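Capsule biosynthesis protein CapD proenzyme (Bacillus anthracis, PDB 3G9K) cleaves the poly-gamma-D-glutamate capsule and, as a transpeptidase, links it through an amide bond to meso-diaminopimelic acid in the peptidoglycan. Local coordinates at residues E79-Y90 and D212-P223. Sequence-based numbering, arbitrary orientation.
Sequences ETFIDYRETTPY and DIKGYKVEVRKP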
loop_
_atom_site.group_PDB
_atom_site.type_symbol
_atom_site.label_atom_id
_atom_site.label_comp_id
_atom_site.label_asym_id
_atom_site.label_seq_id
_atom_site.Cartn_x
_atom_site.Cartn_y
_atom_site.Cartn_z
ATOM N N GLU A 79 -12.119 13.132 8.690
ATOM C CA GLU A 79 -10.884 12.369 8.471
ATOM C C GLU A 79 -10.933 11.069 9.274
ATOM O O GLU A 79 -11.130 11.091 10.486
ATOM C CB GLU A 79 -9.643 13.152 8.927
ATOM C CG GLU A 79 -9.527 14.551 8.369
ATOM C CD GLU A 79 -10.297 15.597 9.179
ATOM O OE1 GLU A 79 -10.342 15.481 10.428
ATOM O OE2 GLU A 79 -10.844 16.528 8.544
ATOM N N THR A 80 -10.701 9.942 8.617
ATOM C CA THR A 80 -10.812 8.627 9.255
ATOM C C THR A 80 -9.696 7.720 8.771
ATOM O O THR A 80 -9.313 7.772 7.598
ATOM C CB THR A 80 -12.127 7.903 8.880
ATOM O OG1 THR A 80 -13.255 8.792 8.969
ATOM C CG2 THR A 80 -12.351 6.710 9.808
ATOM N N PHE A 81 -9.203 6.887 9.664
ATOM C CA PHE A 81 -8.287 5.820 9.298
ATOM C C PHE A 81 -8.875 4.474 9.749
ATOM O O PHE A 81 -9.174 4.296 10.915
ATOM C CB PHE A 81 -6.895 5.990 9.923
ATOM C CG PHE A 81 -5.928 4.959 9.435
ATOM C CD1 PHE A 81 -5.295 5.123 8.218
ATOM C CD2 PHE A 81 -5.725 3.794 10.131
ATOM C CE1 PHE A 81 -4.441 4.144 7.721
ATOM C CE2 PHE A 81 -4.866 2.816 9.630
ATOM C CZ PHE A 81 -4.222 3.017 8.427
ATOM N N ILE A 82 -9.100 3.546 8.821
ATOM C CA ILE A 82 -9.549 2.219 9.224
ATOM C C ILE A 82 -8.384 1.195 9.157
ATOM O O ILE A 82 -7.778 0.982 8.106
ATOM C CB ILE A 82 -10.727 1.729 8.396
ATOM C CG1 ILE A 82 -11.764 2.835 8.222
ATOM C CG2 ILE A 82 -11.300 0.460 9.037
ATOM C CD1 ILE A 82 -12.148 3.479 9.522
ATOM N N ASP A 83 -8.083 0.605 10.305
ATOM C CA ASP A 83 -7.037 -0.378 10.475
ATOM C C ASP A 83 -7.635 -1.793 10.391
ATOM O O ASP A 83 -8.293 -2.256 11.331
ATOM C CB ASP A 83 -6.360 -0.159 11.841
ATOM C CG ASP A 83 -5.196 -1.138 12.093
ATOM O OD1 ASP A 83 -5.105 -2.186 11.412
ATOM O OD2 ASP A 83 -4.324 -0.845 12.934
ATOM N N TYR A 84 -7.389 -2.487 9.277
ATOM C CA TYR A 84 -7.803 -3.887 9.124
ATOM C C TYR A 84 -6.579 -4.809 8.884
ATOM O O TYR A 84 -6.609 -5.779 8.132
ATOM C CB TYR A 84 -8.894 -4.027 8.043
ATOM C CG TYR A 84 -8.580 -3.271 6.741
ATOM C CD1 TYR A 84 -8.027 -3.913 5.656
ATOM C CD2 TYR A 84 -8.838 -1.922 6.627
ATOM C CE1 TYR A 84 -7.732 -3.225 4.505
ATOM C CE2 TYR A 84 -8.536 -1.232 5.497
ATOM C CZ TYR A 84 -8.004 -1.891 4.415
ATOM O OH TYR A 84 -7.697 -1.167 3.282
ATOM N N ARG A 85 -5.521 -4.514 9.622
ATOM C CA ARG A 85 -4.354 -5.304 9.630
ATOM C C ARG A 85 -4.665 -6.599 10.375
ATOM O O ARG A 85 -5.493 -6.602 11.302
ATOM C CB ARG A 85 -3.257 -4.506 10.329
ATOM C CG ARG A 85 -1.906 -5.100 10.228
ATOM C CD ARG A 85 -0.829 -4.027 10.458
ATOM N NE ARG A 85 0.497 -4.632 10.547
ATOM C CZ ARG A 85 1.168 -5.117 9.507
ATOM N NH1 ARG A 85 0.658 -5.093 8.276
ATOM N NH2 ARG A 85 2.375 -5.628 9.702
ATOM N N GLU A 86 -3.990 -7.672 9.984
ATOM C CA GLU A 86 -4.162 -8.975 10.625
ATOM C C GLU A 86 -3.773 -8.922 12.098
ATOM O O GLU A 86 -2.963 -8.109 12.509
ATOM C CB GLU A 86 -3.367 -10.078 9.923
ATOM C CG GLU A 86 -3.546 -10.136 8.457
ATOM C CD GLU A 86 -2.498 -9.362 7.674
ATOM O OE1 GLU A 86 -2.009 -8.273 8.111
ATOM O OE2 GLU A 86 -2.175 -9.862 6.570
ATOM N N THR A 87 -4.381 -9.796 12.889
ATOM C CA THR A 87 -4.087 -9.872 14.315
ATOM C C THR A 87 -3.477 -11.242 14.663
ATOM O O THR A 87 -3.734 -12.268 14.008
ATOM C CB THR A 87 -5.366 -9.542 15.144
ATOM O OG1 THR A 87 -6.454 -10.344 14.656
ATOM C CG2 THR A 87 -5.718 -8.041 14.998
ATOM N N THR A 88 -2.600 -11.250 15.661
ATOM C CA THR A 88 -1.882 -12.449 15.995
ATOM C C THR A 88 -2.832 -13.466 16.665
ATOM O O THR A 88 -3.636 -13.083 17.528
ATOM C CB THR A 88 -0.631 -12.155 16.922
ATOM O OG1 THR A 88 0.225 -11.185 16.303
ATOM C CG2 THR A 88 0.201 -13.369 17.119
ATOM N N PRO A 89 -2.740 -14.740 16.259
ATOM C CA PRO A 89 -3.532 -15.776 16.903
ATOM C C PRO A 89 -2.886 -16.169 18.234
ATOM O O PRO A 89 -1.811 -15.682 18.583
ATOM C CB PRO A 89 -3.466 -16.919 15.917
ATOM C CG PRO A 89 -2.153 -16.769 15.264
ATOM C CD PRO A 89 -1.831 -15.319 15.273
ATOM N N TYR A 90 -3.551 -17.058 18.961
ATOM C CA TYR A 90 -3.032 -17.517 20.244
ATOM C C TYR A 90 -1.644 -18.170 20.047
ATOM O O TYR A 90 -1.494 -19.098 19.203
ATOM C CB TYR A 90 -4.031 -18.516 20.837
ATOM C CG TYR A 90 -3.719 -18.897 22.250
ATOM C CD1 TYR A 90 -4.170 -18.126 23.294
ATOM C CD2 TYR A 90 -2.967 -20.012 22.535
ATOM C CE1 TYR A 90 -3.893 -18.454 24.597
ATOM C CE2 TYR A 90 -2.671 -20.347 23.862
ATOM C CZ TYR A 90 -3.135 -19.553 24.860
ATOM O OH TYR A 90 -2.866 -19.869 26.159
ATOM N N ASP A 212 -10.356 -17.564 17.273
ATOM C CA ASP A 212 -9.526 -16.415 16.895
ATOM C C ASP A 212 -10.040 -15.822 15.584
ATOM O O ASP A 212 -10.055 -14.631 15.382
ATOM C CB ASP A 212 -8.069 -16.816 16.670
ATOM C CG ASP A 212 -7.249 -16.840 17.935
ATOM O OD1 ASP A 212 -7.642 -16.169 18.918
ATOM O OD2 ASP A 212 -6.206 -17.525 17.918
ATOM N N ILE A 213 -10.429 -16.675 14.654
ATOM C CA ILE A 213 -10.929 -16.217 13.356
ATOM C C ILE A 213 -12.213 -15.398 13.526
ATOM O O ILE A 213 -12.332 -14.298 12.971
ATOM C CB ILE A 213 -11.114 -17.400 12.390
ATOM C CG1 ILE A 213 -9.737 -18.018 12.078
ATOM C CG2 ILE A 213 -11.824 -16.946 11.095
ATOM C CD1 ILE A 213 -9.782 -19.397 11.454
ATOM N N LYS A 214 -13.120 -15.881 14.321
ATOM C CA LYS A 214 -14.412 -15.204 14.518
ATOM C C LYS A 214 -14.270 -13.936 15.311
ATOM O O LYS A 214 -15.073 -12.993 15.151
ATOM C CB LYS A 214 -15.389 -16.154 15.267
ATOM C CG LYS A 214 -16.850 -15.673 15.260
ATOM C CD LYS A 214 -17.822 -16.648 15.913
ATOM C CE LYS A 214 -19.177 -15.921 16.120
ATOM N NZ LYS A 214 -20.117 -16.669 17.018
ATOM N N GLY A 215 -13.238 -13.886 16.161
ATOM C CA GLY A 215 -13.054 -12.788 17.052
ATOM C C GLY A 215 -12.360 -11.584 16.454
ATOM O O GLY A 215 -12.091 -10.618 17.166
ATOM N N TYR A 216 -12.054 -11.646 15.171
ATOM C CA TYR A 216 -11.362 -10.557 14.518
ATOM C C TYR A 216 -12.184 -9.273 14.617
ATOM O O TYR A 216 -13.377 -9.289 14.360
ATOM C CB TYR A 216 -11.086 -10.854 13.038
ATOM C CG TYR A 216 -10.300 -9.678 12.443
ATOM C CD1 TYR A 216 -10.944 -8.600 11.849
ATOM C CD2 TYR A 216 -8.900 -9.624 12.567
ATOM C CE1 TYR A 216 -10.228 -7.511 11.346
ATOM C CE2 TYR A 216 -8.174 -8.525 12.065
ATOM C CZ TYR A 216 -8.841 -7.478 11.477
ATOM O OH TYR A 216 -8.148 -6.386 11.011
ATOM N N LYS A 217 -11.526 -8.167 14.961
ATOM C CA LYS A 217 -12.159 -6.837 14.991
ATOM C C LYS A 217 -11.302 -5.773 14.305
ATOM O O LYS A 217 -10.084 -5.690 14.540
ATOM C CB LYS A 217 -12.403 -6.391 16.429
ATOM C CG LYS A 217 -13.427 -7.264 17.182
ATOM C CD LYS A 217 -14.807 -7.272 16.499
ATOM C CE LYS A 217 -15.741 -8.328 17.096
ATOM N NZ LYS A 217 -16.732 -8.829 16.085
ATOM N N VAL A 218 -11.948 -4.981 13.458
ATOM C CA VAL A 218 -11.338 -3.773 12.875
ATOM C C VAL A 218 -11.106 -2.711 13.946
ATOM O O VAL A 218 -11.816 -2.692 14.941
ATOM C CB VAL A 218 -12.239 -3.178 11.779
ATOM C CG1 VAL A 218 -11.667 -1.916 11.274
ATOM C CG2 VAL A 218 -12.385 -4.162 10.648
ATOM N N GLU A 219 -10.107 -1.865 13.748
ATOM C CA GLU A 219 -9.936 -0.666 14.589
ATOM C C GLU A 219 -10.091 0.601 13.751
ATOM O O GLU A 219 -9.539 0.689 12.635
ATOM C CB GLU A 219 -8.590 -0.710 15.288
ATOM C CG GLU A 219 -8.419 -1.952 16.188
ATOM C CD GLU A 219 -9.341 -1.942 17.436
ATOM O OE1 GLU A 219 -9.785 -0.850 17.832
ATOM O OE2 GLU A 219 -9.651 -3.027 17.998
ATOM N N VAL A 220 -10.883 1.544 14.270
ATOM C CA VAL A 220 -11.049 2.877 13.687
ATOM C C VAL A 220 -10.133 3.786 14.484
ATOM O O VAL A 220 -10.106 3.711 15.707
ATOM C CB VAL A 220 -12.512 3.336 13.719
ATOM C CG1 VAL A 220 -12.676 4.741 13.158
ATOM C CG2 VAL A 220 -13.358 2.338 12.954
ATOM N N ARG A 221 -9.300 4.556 13.775
ATOM C CA ARG A 221 -8.253 5.357 14.402
ATOM C C ARG A 221 -8.319 6.749 13.802
ATOM O O ARG A 221 -8.875 6.939 12.722
ATOM C CB ARG A 221 -6.873 4.744 14.188
ATOM C CG ARG A 221 -6.729 3.289 14.603
ATOM C CD ARG A 221 -5.254 2.866 14.590
ATOM N NE ARG A 221 -5.060 1.417 14.704
ATOM C CZ ARG A 221 -5.124 0.716 15.829
ATOM N NH1 ARG A 221 -5.349 1.322 17.002
ATOM N NH2 ARG A 221 -4.952 -0.608 15.798
ATOM N N LYS A 222 -7.818 7.724 14.553
ATOM C CA LYS A 222 -7.695 9.094 14.058
ATOM C C LYS A 222 -6.448 9.197 13.173
ATOM O O LYS A 222 -5.395 8.740 13.555
ATOM C CB LYS A 222 -7.565 10.088 15.224
ATOM C CG LYS A 222 -8.857 10.850 15.527
ATOM C CD LYS A 222 -9.303 11.742 14.331
ATOM C CE LYS A 222 -10.752 11.408 13.907
ATOM N NZ LYS A 222 -11.238 12.311 12.824
ATOM N N PRO A 223 -6.569 9.769 11.986
ATOM C CA PRO A 223 -5.301 9.981 11.254
ATOM C C PRO A 223 -4.296 10.859 12.013
ATOM O O PRO A 223 -4.700 11.732 12.777
ATOM C CB PRO A 223 -5.761 10.655 9.975
ATOM C CG PRO A 223 -7.197 10.200 9.799
ATOM C CD PRO A 223 -7.738 10.199 11.198
HETATM O O HOH W 1 -9.059 14.156 12.186
#
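Arg221 takes hold of Asp83 side-on: NE and NH2 both donate to the single oxygen OD2, with NH2 to OD2 at 2.9 Å. OD2 lies at the edge of the guanidinium, in its plane, yet the carboxylate is turned 60° against that plane. NE meets the anti lone pair of OD2, while NH2 comes in from above the carboxylate plane. Glu219 CB packs against one face of the same guanidinium. On the other side of the sheet, Ile82 and Val220 lie side by side, CD1 to CG2, and Ile82 CG2 presses unusually close on Val218 CG1, at 3.3 Å.

Behind these side chains run two antiparallel strands. Phe81 pairs with Arg221 and Asp83 with Glu219 as hydrogen-bonded pairs, with Ile82 and Val220 as the non-hydrogen-bonded pair between them. Strands 79-83 and 219-228 are the two central strands of a four-stranded antiparallel sheet in this chain, the larger part of an Ntn-hydrolase of the gamma-glutamyltransferase family. At one end Lys222, its chain bent twice, curls back so that NZ reaches Glu79 O at 2.6 Å, and a water links NZ to Glu79 OE1.

Beyond the sheet, Tyr216 turns the edge of its ring to the 79-90 chain; CG anti to the backbone N (chi1 -178°) swings the ring out from its own backbone toward residues 85-87, which lets OH donate to Arg85 O at 2.7 Å, from above the carbonyl plane. Thr87 OG1 sits at the ring's edge, 3.3 Å from CD2. Farther along, Asp212 OD2 accepts from Tyr90 N at 2.9 Å on its syn side, with the donor tilted from the carboxylate plane.

Asp83 itself is fixed by its other oxygen: OD1 accepts from Arg85 N in an Asx turn and forms a salt bridge with Arg55 of the other CapD chain. That same arginine packs on Tyr216 and Thr87.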